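Local coordinates for protein heat-inducible transcription repressor HrcA (Thermotoga maritima, PDB 1STZ) that probably represses the class I heat-shock operons, grpE-dnaK-dnaJ and groELS, as a DNA-binding regulator that shuts off their transcription, at residues A[79-84]-A[275-280]; A[118-123]-A[137-142]; A[292-297]-A[330-335]. One frame throughout, in Å; residues are numbered along the deposited sequence.

Contact 1: A[79-84]-A[275-280]; sequences PTDKGL and IGREIG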
loop_
_atom_site.group_PDB
_atom_site.type_symbol
_atom_site.label_atom_id
_atom_site.label_comp_id
_atom_site.label_asym_id
_atom_site.label_seq_id
_atom_site.Cartn_x
_atom_site.Cartn_y
_atom_site.Cartn_z
ATOM N N PRO A 79 -29.606 -19.052 4.374
ATOM C CA PRO A 79 -29.905 -18.238 5.558
ATOM C C PRO A 79 -30.971 -17.163 5.313
ATOM O O PRO A 79 -31.012 -16.584 4.257
ATOM C CB PRO A 79 -28.559 -17.579 5.901
ATOM C CG PRO A 79 -27.702 -17.750 4.706
ATOM C CD PRO A 79 -28.189 -18.944 3.977
ATOM N N THR A 80 -31.843 -16.965 6.293
ATOM C CA THR A 80 -32.709 -15.797 6.338
ATOM C C THR A 80 -31.949 -14.631 6.901
ATOM O O THR A 80 -30.795 -14.772 7.275
ATOM C CB THR A 80 -33.928 -16.088 7.226
ATOM O OG1 THR A 80 -33.492 -16.299 8.565
ATOM C CG2 THR A 80 -34.627 -17.394 6.815
ATOM N N ASP A 81 -32.583 -13.471 6.974
ATOM C CA ASP A 81 -31.966 -12.313 7.641
ATOM C C ASP A 81 -31.671 -12.628 9.103
ATOM O O ASP A 81 -30.684 -12.156 9.653
ATOM C CB ASP A 81 -32.849 -11.069 7.540
ATOM C CG ASP A 81 -32.930 -10.526 6.126
ATOM O OD1 ASP A 81 -32.094 -10.932 5.286
ATOM O OD2 ASP A 81 -33.796 -9.711 5.749
ATOM N N LYS A 82 -32.518 -13.443 9.726
ATOM C CA LYS A 82 -32.291 -13.864 11.101
ATOM C C LYS A 82 -31.022 -14.721 11.209
ATOM O O LYS A 82 -30.223 -14.555 12.119
ATOM C CB LYS A 82 -33.510 -14.611 11.636
ATOM C CG LYS A 82 -33.462 -14.843 13.121
ATOM C CD LYS A 82 -34.583 -15.744 13.543
ATOM C CE LYS A 82 -34.678 -15.865 15.046
ATOM N NZ LYS A 82 -35.738 -16.853 15.397
ATOM N N GLY A 83 -30.835 -15.626 10.261
ATOM C CA GLY A 83 -29.635 -16.441 10.224
ATOM C C GLY A 83 -28.381 -15.658 9.944
ATOM O O GLY A 83 -27.328 -15.955 10.493
ATOM N N LEU A 84 -28.476 -14.656 9.087
ATOM C CA LEU A 84 -27.339 -13.771 8.852
ATOM C C LEU A 84 -26.970 -12.989 10.110
ATOM O O LEU A 84 -25.801 -12.833 10.398
ATOM C CB LEU A 84 -27.600 -12.824 7.686
ATOM C CG LEU A 84 -27.750 -13.534 6.352
ATOM C CD1 LEU A 84 -28.263 -12.535 5.295
ATOM C CD2 LEU A 84 -26.445 -14.161 5.918
ATOM N N ILE A 275 -29.019 -5.532 8.574
ATOM C CA ILE A 275 -29.073 -6.575 7.558
ATOM C C ILE A 275 -30.497 -6.706 7.044
ATOM O O ILE A 275 -31.434 -6.879 7.820
ATOM C CB ILE A 275 -28.564 -7.933 8.168
ATOM C CG1 ILE A 275 -27.106 -7.815 8.589
ATOM C CG2 ILE A 275 -28.712 -9.068 7.176
ATOM C CD1 ILE A 275 -26.643 -8.864 9.571
ATOM N N GLY A 276 -30.655 -6.615 5.729
ATOM C CA GLY A 276 -31.935 -6.848 5.070
ATOM C C GLY A 276 -33.110 -6.061 5.631
ATOM O O GLY A 276 -33.154 -4.835 5.564
ATOM N N ARG A 277 -34.068 -6.767 6.213
ATOM C CA ARG A 277 -35.235 -6.120 6.796
ATOM C C ARG A 277 -34.918 -5.100 7.904
ATOM O O ARG A 277 -35.727 -4.216 8.186
ATOM C CB ARG A 277 -36.240 -7.156 7.308
ATOM C CG ARG A 277 -35.653 -8.401 7.964
ATOM C CD ARG A 277 -35.040 -8.170 9.337
ATOM N NE ARG A 277 -34.646 -9.415 10.011
ATOM C CZ ARG A 277 -35.459 -10.228 10.668
ATOM N NH1 ARG A 277 -36.778 -9.972 10.758
ATOM N NH2 ARG A 277 -34.949 -11.316 11.250
ATOM N N GLU A 278 -33.754 -5.227 8.533
ATOM C CA GLU A 278 -33.343 -4.298 9.592
ATOM C C GLU A 278 -33.151 -2.863 9.055
ATOM O O GLU A 278 -33.264 -1.903 9.808
ATOM C CB GLU A 278 -32.087 -4.793 10.304
ATOM C CG GLU A 278 -32.247 -6.117 11.083
ATOM C CD GLU A 278 -30.908 -6.734 11.512
ATOM O OE1 GLU A 278 -30.896 -7.815 12.143
ATOM O OE2 GLU A 278 -29.842 -6.135 11.227
ATOM N N ILE A 279 -32.922 -2.728 7.751
ATOM C CA ILE A 279 -32.687 -1.429 7.118
ATOM C C ILE A 279 -33.932 -0.523 7.172
ATOM O O ILE A 279 -33.832 0.666 7.426
ATOM C CB ILE A 279 -32.178 -1.622 5.661
ATOM C CG1 ILE A 279 -30.811 -2.296 5.695
ATOM C CG2 ILE A 279 -32.074 -0.277 4.912
ATOM C CD1 ILE A 279 -30.194 -2.512 4.328
ATOM N N GLY A 280 -35.094 -1.112 6.957
ATOM C CA GLY A 280 -36.352 -0.415 7.120
ATOM C C GLY A 280 -37.066 -0.075 5.840
ATOM O O GLY A 280 -38.138 0.516 5.905
HETATM O O HOH W 1 -32.126 -9.928 11.320
#
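The N-terminal end of helix 81-94, just past the strand pair 68-69 and 78-79 of the winged-helix DNA-binding domain, meets the turn after edge strand 272-275 of the GAF-like domain. Thr-80 is the N-cap, its OG1 accepting Gly-83 N at 3.2 Å. One residue on, Asp-81 holds its CG anti to the carbonyl carbon (chi1 -69°) and sends OD2 to the backbone N of Arg-277 at 3.0 Å. This bond is nearly straight (163°), but the N-H arrives from above the carboxylate plane. OD1 turns instead to a salt bridge with Lys-310. Gly-276 CA lies 3.5 Å from Asp-81 OD2, and a CB on it would clash. The Arg-277 chain bends at chi2 and slides past Asp-81, so NE lies 3.5 Å from Asp-81 CB instead of pairing with the carboxylate. Arg-277 NE donates to a water at 2.9 Å, which donates to Glu-278 OE1 at 2.6 Å and, weakly, to Asp-81 O. Alongside, the side chains of Leu-84 and Ile-275 cross obliquely, Leu-84 CB and CD1 each 4.0 Å from Ile-275 CG2. A capped helix start docked on a sheet-edge turn thus forms part of the junction between winged-helix and GAF-like domains in HrcA.

Contact 2: A[118-123]-A[137-142]; sequences KVLFLA and IERPNT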
loop_
_atom_site.group_PDB
_atom_site.type_symbol
_atom_site.label_atom_id
_atom_site.label_comp_id
_atom_site.label_asym_id
_atom_site.label_seq_id
_atom_site.Cartn_x
_atom_site.Cartn_y
_atom_site.Cartn_z
ATOM N N LYS A 118 -8.890 15.100 0.955
ATOM C CA LYS A 118 -8.045 14.013 0.485
ATOM C C LYS A 118 -8.005 12.837 1.502
ATOM O O LYS A 118 -7.916 11.667 1.109
ATOM C CB LYS A 118 -6.637 14.544 0.184
ATOM C CG LYS A 118 -5.645 13.500 -0.309
ATOM C CD LYS A 118 -6.048 12.919 -1.664
ATOM C CE LYS A 118 -4.958 11.988 -2.207
ATOM N NZ LYS A 118 -4.938 11.969 -3.699
ATOM N N VAL A 119 -8.083 13.146 2.791
ATOM C CA VAL A 119 -8.089 12.104 3.806
ATOM C C VAL A 119 -9.395 11.300 3.715
ATOM O O VAL A 119 -9.360 10.086 3.782
ATOM C CB VAL A 119 -7.908 12.642 5.243
ATOM C CG1 VAL A 119 -8.104 11.523 6.239
ATOM C CG2 VAL A 119 -6.526 13.242 5.425
ATOM N N LEU A 120 -10.523 11.980 3.542
ATOM C CA LEU A 120 -11.814 11.311 3.354
ATOM C C LEU A 120 -11.816 10.498 2.057
ATOM O O LEU A 120 -12.383 9.406 2.005
ATOM C CB LEU A 120 -12.965 12.323 3.328
ATOM C CG LEU A 120 -13.191 13.149 4.596
ATOM C CD1 LEU A 120 -14.364 14.120 4.410
ATOM C CD2 LEU A 120 -13.384 12.270 5.828
ATOM N N PHE A 121 -11.191 11.036 1.019
ATOM C CA PHE A 121 -11.072 10.365 -0.279
ATOM C C PHE A 121 -10.328 9.027 -0.149
ATOM O O PHE A 121 -10.759 8.013 -0.692
ATOM C CB PHE A 121 -10.318 11.251 -1.291
ATOM C CG PHE A 121 -10.195 10.620 -2.672
ATOM C CD1 PHE A 121 -9.071 9.901 -3.030
ATOM C CD2 PHE A 121 -11.239 10.711 -3.590
ATOM C CE1 PHE A 121 -8.973 9.304 -4.290
ATOM C CE2 PHE A 121 -11.141 10.123 -4.856
ATOM C CZ PHE A 121 -10.016 9.416 -5.200
ATOM N N LEU A 122 -9.202 9.038 0.568
ATOM C CA LEU A 122 -8.412 7.840 0.754
ATOM C C LEU A 122 -9.147 6.809 1.594
ATOM O O LEU A 122 -9.124 5.635 1.277
ATOM C CB LEU A 122 -7.065 8.155 1.385
ATOM C CG LEU A 122 -6.126 8.943 0.477
ATOM C CD1 LEU A 122 -4.990 9.560 1.287
ATOM C CD2 LEU A 122 -5.574 8.049 -0.631
ATOM N N ALA A 123 -9.785 7.263 2.661
ATOM C CA ALA A 123 -10.539 6.379 3.538
ATOM C C ALA A 123 -11.684 5.685 2.795
ATOM O O ALA A 123 -11.828 4.473 2.896
ATOM C CB ALA A 123 -11.067 7.136 4.778
ATOM N N ILE A 137 -19.342 8.771 2.759
ATOM C CA ILE A 137 -18.814 9.489 3.914
ATOM C C ILE A 137 -19.397 10.900 3.914
ATOM O O ILE A 137 -19.194 11.657 2.972
ATOM C CB ILE A 137 -17.286 9.582 3.867
ATOM C CG1 ILE A 137 -16.669 8.178 3.785
ATOM C CG2 ILE A 137 -16.755 10.330 5.098
ATOM C CD1 ILE A 137 -15.178 8.155 3.858
ATOM N N GLU A 138 -20.102 11.243 4.982
ATOM C CA GLU A 138 -20.574 12.587 5.207
ATOM C C GLU A 138 -19.383 13.545 5.476
ATOM O O GLU A 138 -18.643 13.345 6.437
ATOM C CB GLU A 138 -21.542 12.579 6.381
ATOM C CG GLU A 138 -22.447 13.786 6.456
ATOM C CD GLU A 138 -23.401 13.747 7.633
ATOM O OE1 GLU A 138 -23.134 13.038 8.638
ATOM O OE2 GLU A 138 -24.428 14.459 7.567
ATOM N N ARG A 139 -19.204 14.552 4.611
ATOM C CA ARG A 139 -18.211 15.612 4.789
ATOM C C ARG A 139 -18.566 16.487 6.001
ATOM O O ARG A 139 -19.722 16.587 6.384
ATOM C CB ARG A 139 -18.123 16.501 3.529
ATOM C CG ARG A 139 -17.700 15.770 2.275
ATOM C CD ARG A 139 -17.505 16.664 1.051
ATOM N NE ARG A 139 -16.736 15.988 0.005
ATOM C CZ ARG A 139 -17.228 15.347 -1.056
ATOM N NH1 ARG A 139 -18.534 15.226 -1.274
ATOM N NH2 ARG A 139 -16.388 14.798 -1.922
ATOM N N PRO A 140 -17.590 17.148 6.605
ATOM C CA PRO A 140 -17.897 18.034 7.728
ATOM C C PRO A 140 -18.918 19.094 7.291
ATOM O O PRO A 140 -18.856 19.594 6.164
ATOM C CB PRO A 140 -16.540 18.669 8.050
ATOM C CG PRO A 140 -15.555 17.706 7.521
ATOM C CD PRO A 140 -16.158 17.169 6.265
ATOM N N ASN A 141 -19.868 19.401 8.165
ATOM C CA ASN A 141 -20.924 20.354 7.847
ATOM C C ASN A 141 -20.325 21.749 7.696
ATOM O O ASN A 141 -19.604 22.208 8.566
ATOM C CB ASN A 141 -21.989 20.326 8.943
ATOM C CG ASN A 141 -23.323 20.928 8.504
ATOM O OD1 ASN A 141 -23.376 21.924 7.760
ATOM N ND2 ASN A 141 -24.414 20.325 8.974
ATOM N N THR A 142 -20.592 22.394 6.558
ATOM C CA THR A 142 -20.071 23.740 6.281
ATOM C C THR A 142 -20.697 24.820 7.148
ATOM O O THR A 142 -20.139 25.897 7.303
ATOM C CB THR A 142 -20.262 24.126 4.805
ATOM O OG1 THR A 142 -21.634 23.979 4.421
ATOM C CG2 THR A 142 -19.494 23.191 3.901
#
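Leu-120 sets its CG anti to the carbonyl carbon (chi1 -62°) and extends onward with chi2 near 180°, which spreads its two methyls toward different parts of the opposing segment. Ile-137 likewise has CG1 anti to its carbonyl carbon (chi1 -57°), so CG2 and CD1 both face the helix. The contact is helix-on-sheet packing in the GAF-like domain: helix 116-131 lies on the five-stranded antiparallel sheet, and after a short turn the chain comes back as strand 134-138. The closest backbone approach is between Leu-120 CA and Ile-137 CA, 7.3 Å apart, a spacing that the aliphatic side chains fill.

Leu-120 and Ile-137 cross obliquely, with Leu-120 CD2 resting against Ile-137 CG2 at 4.0 Å. The other branch of the isoleucine reaches the helix backbone itself, where Ile-137 CD1 sits 3.6 Å from Leu-120 O. One turn further along the same helix face, Ala-123 offers its CB to that same CD1 at 4.3 Å, so the terminal methyl of Ile-137 lies against a carbonyl and a methyl of one helix face.

Arg-139 lays its CA and the CG of its side chain beside Leu-120 CD1, while its guanidinium leaves for a salt bridge between NH2 and Glu-117 and a bond from NH1 to Glu-229 O. On another side, Tyr-294 of strand 287-296 touches Leu-120, Ile-137 and Pro-140, and Phe-332 of helix 314-334 touches Leu-120, so the side chain of Leu-120 is packed between the sheet and that helix. All the touching between the two segments is apolar or van der Waals in kind. Where the strand gives way to loop, Leu-120 and Pro-140 meet tip to tip, CD1 of the leucine 4.0 Å from CD of the proline ring.

Contact 3: A[292-297]-A[330-335]; sequences GKYFKG and EYFTST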
loop_
_atom_site.group_PDB
_atom_site.type_symbol
_atom_site.label_atom_id
_atom_site.label_comp_id
_atom_site.label_asym_id
_atom_site.label_seq_id
_atom_site.Cartn_x
_atom_site.Cartn_y
_atom_site.Cartn_z
ATOM N N GLY A 292 -21.568 4.231 11.235
ATOM C CA GLY A 292 -20.873 4.745 12.402
ATOM C C GLY A 292 -20.487 6.201 12.154
ATOM O O GLY A 292 -20.662 6.715 11.055
ATOM N N LYS A 293 -19.952 6.864 13.162
ATOM C CA LYS A 293 -19.515 8.245 13.020
ATOM C C LYS A 293 -18.028 8.363 13.260
ATOM O O LYS A 293 -17.455 7.568 13.990
ATOM C CB LYS A 293 -20.254 9.132 14.003
ATOM C CG LYS A 293 -21.759 9.060 13.908
ATOM C CD LYS A 293 -22.397 10.188 14.684
ATOM C CE LYS A 293 -23.898 10.057 14.769
ATOM N NZ LYS A 293 -24.281 9.104 15.831
ATOM N N TYR A 294 -17.414 9.363 12.638
ATOM C CA TYR A 294 -16.065 9.787 12.971
ATOM C C TYR A 294 -16.166 11.102 13.751
ATOM O O TYR A 294 -17.109 11.877 13.552
ATOM C CB TYR A 294 -15.167 9.883 11.720
ATOM C CG TYR A 294 -15.495 10.959 10.716
ATOM C CD1 TYR A 294 -14.730 12.118 10.624
ATOM C CD2 TYR A 294 -16.513 10.790 9.805
ATOM C CE1 TYR A 294 -15.032 13.104 9.691
ATOM C CE2 TYR A 294 -16.825 11.771 8.870
ATOM C CZ TYR A 294 -16.084 12.914 8.805
ATOM O OH TYR A 294 -16.410 13.872 7.854
ATOM N N PHE A 295 -15.211 11.316 14.650
ATOM C CA PHE A 295 -15.298 12.339 15.672
ATOM C C PHE A 295 -14.073 13.246 15.702
ATOM O O PHE A 295 -12.960 12.841 15.381
ATOM C CB PHE A 295 -15.385 11.695 17.069
ATOM C CG PHE A 295 -16.649 10.914 17.326
ATOM C CD1 PHE A 295 -16.788 9.628 16.844
ATOM C CD2 PHE A 295 -17.673 11.459 18.083
ATOM C CE1 PHE A 295 -17.956 8.898 17.083
ATOM C CE2 PHE A 295 -18.825 10.743 18.345
ATOM C CZ PHE A 295 -18.971 9.455 17.847
ATOM N N LYS A 296 -14.300 14.472 16.159
ATOM C CA LYS A 296 -13.247 15.346 16.649
ATOM C C LYS A 296 -13.362 15.398 18.161
ATOM O O LYS A 296 -14.106 16.196 18.707
ATOM C CB LYS A 296 -13.413 16.736 16.035
ATOM C CG LYS A 296 -12.442 17.784 16.564
ATOM C CD LYS A 296 -12.920 19.208 16.259
ATOM C CE LYS A 296 -14.190 19.587 17.003
ATOM N NZ LYS A 296 -13.995 19.529 18.482
ATOM N N GLY A 297 -12.636 14.526 18.846
ATOM C CA GLY A 297 -12.768 14.393 20.287
ATOM C C GLY A 297 -14.080 13.699 20.598
ATOM O O GLY A 297 -14.326 12.601 20.111
ATOM N N GLU A 330 -8.992 9.776 14.415
ATOM C CA GLU A 330 -7.631 10.176 14.800
ATOM C C GLU A 330 -7.149 11.383 13.997
ATOM O O GLU A 330 -6.578 12.324 14.574
ATOM C CB GLU A 330 -6.651 9.057 14.564
ATOM C CG GLU A 330 -6.035 8.495 15.815
ATOM C CD GLU A 330 -5.442 7.119 15.553
ATOM O OE1 GLU A 330 -5.763 6.190 16.324
ATOM O OE2 GLU A 330 -4.668 6.980 14.563
ATOM N N TYR A 331 -7.337 11.333 12.671
ATOM C CA TYR A 331 -6.992 12.461 11.832
ATOM C C TYR A 331 -7.752 13.731 12.295
ATOM O O TYR A 331 -7.152 14.766 12.537
ATOM C CB TYR A 331 -7.232 12.202 10.331
ATOM C CG TYR A 331 -6.909 13.463 9.550
ATOM C CD1 TYR A 331 -5.600 13.758 9.161
ATOM C CD2 TYR A 331 -7.885 14.406 9.308
ATOM C CE1 TYR A 331 -5.302 14.950 8.495
ATOM C CE2 TYR A 331 -7.598 15.605 8.660
ATOM C CZ TYR A 331 -6.307 15.874 8.256
ATOM O OH TYR A 331 -6.057 17.078 7.608
ATOM N N PHE A 332 -9.068 13.647 12.421
ATOM C CA PHE A 332 -9.878 14.842 12.705
ATOM C C PHE A 332 -9.634 15.397 14.113
ATOM O O PHE A 332 -9.597 16.627 14.308
ATOM C CB PHE A 332 -11.359 14.599 12.376
ATOM C CG PHE A 332 -11.644 14.718 10.918
ATOM C CD1 PHE A 332 -11.503 13.626 10.066
ATOM C CD2 PHE A 332 -11.966 15.951 10.370
ATOM C CE1 PHE A 332 -11.702 13.769 8.718
ATOM C CE2 PHE A 332 -12.188 16.096 9.016
ATOM C CZ PHE A 332 -12.052 15.008 8.182
ATOM N N THR A 333 -9.379 14.495 15.058
ATOM C CA THR A 333 -9.109 14.845 16.446
ATOM C C THR A 333 -7.716 15.437 16.660
ATOM O O THR A 333 -7.542 16.298 17.523
ATOM C CB THR A 333 -9.256 13.598 17.360
ATOM O OG1 THR A 333 -10.603 13.131 17.345
ATOM C CG2 THR A 333 -9.024 13.945 18.839
ATOM N N SER A 334 -6.725 14.942 15.922
ATOM C CA SER A 334 -5.350 15.421 16.071
ATOM C C SER A 334 -5.213 16.770 15.378
ATOM O O SER A 334 -4.405 17.588 15.748
ATOM C CB SER A 334 -4.346 14.424 15.497
ATOM O OG SER A 334 -4.439 14.370 14.086
ATOM N N THR A 335 -6.035 16.982 14.366
ATOM C CA THR A 335 -6.182 18.278 13.736
ATOM C C THR A 335 -7.157 19.044 14.640
ATOM O O THR A 335 -8.309 19.312 14.257
ATOM C CB THR A 335 -6.734 18.087 12.293
ATOM O OG1 THR A 335 -5.998 17.048 11.633
ATOM C CG2 THR A 335 -6.473 19.294 11.427
#
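The aromatic contact comes first. Tyr-294, with CG in the crowded position between backbone N and carbonyl carbon (chi1 67°), brings CE1 over one face of the Phe-332 ring, near its rim and 3.5 Å from Phe-332 CE1. The two rings cross obliquely, planes at 54° and centroids 4.9 Å apart. Tyr-331 CD2 lies over the opposite face of Phe-332, and Phe-168 packs against the ring edge-to-face. An alanine here would take away the ring that lies between Tyr-294 and Tyr-331, and would probably loosen the packing of the helix end on the strand.

Strand 287-296 and helix 314-334 both belong to the GAF-like domain; the last turns of the helix cover the end of the strand, their short segments running nearly parallel.

Polar contacts centre on Thr-333. Thr-333 OG1, anti to the carbonyl carbon, accepts a straight bond from Gly-297 N (2.9 Å, 170°). Thr-333 OG1 also lies 3.1 Å from Phe-295 O and is bonded to Ser-329 O. Van der Waals contact adds Lys-296 CG against Phe-332 O at 3.8 Å. At the helix end, Thr-335 OG1 donates to Tyr-331 O at 2.7 Å and also bonds Lys-177 of the second subunit.

How the contacts relate
From the N terminus, the chain passes through the winged-helix domain and enters contact 1 at 79-84, whose loop of some 190 residues closes only at 275-280. Contact 2 lies nested inside that loop, a short closure in which helix 116-131 returns as strand 134-138. Contact 3 opens after contact 1 has closed and joins strand 287-296 to the C-terminal helix; no two loops cross. Contacts 2 and 3 have centres about 11 Å apart and touch, Tyr-294 OH and Glu-138 O forming a probable hydrogen bond; both pack a helix on the same sheet. Contact 1, centred 29 to 31 Å from them, instead fastens the DNA-binding domain to the edge of that sheet.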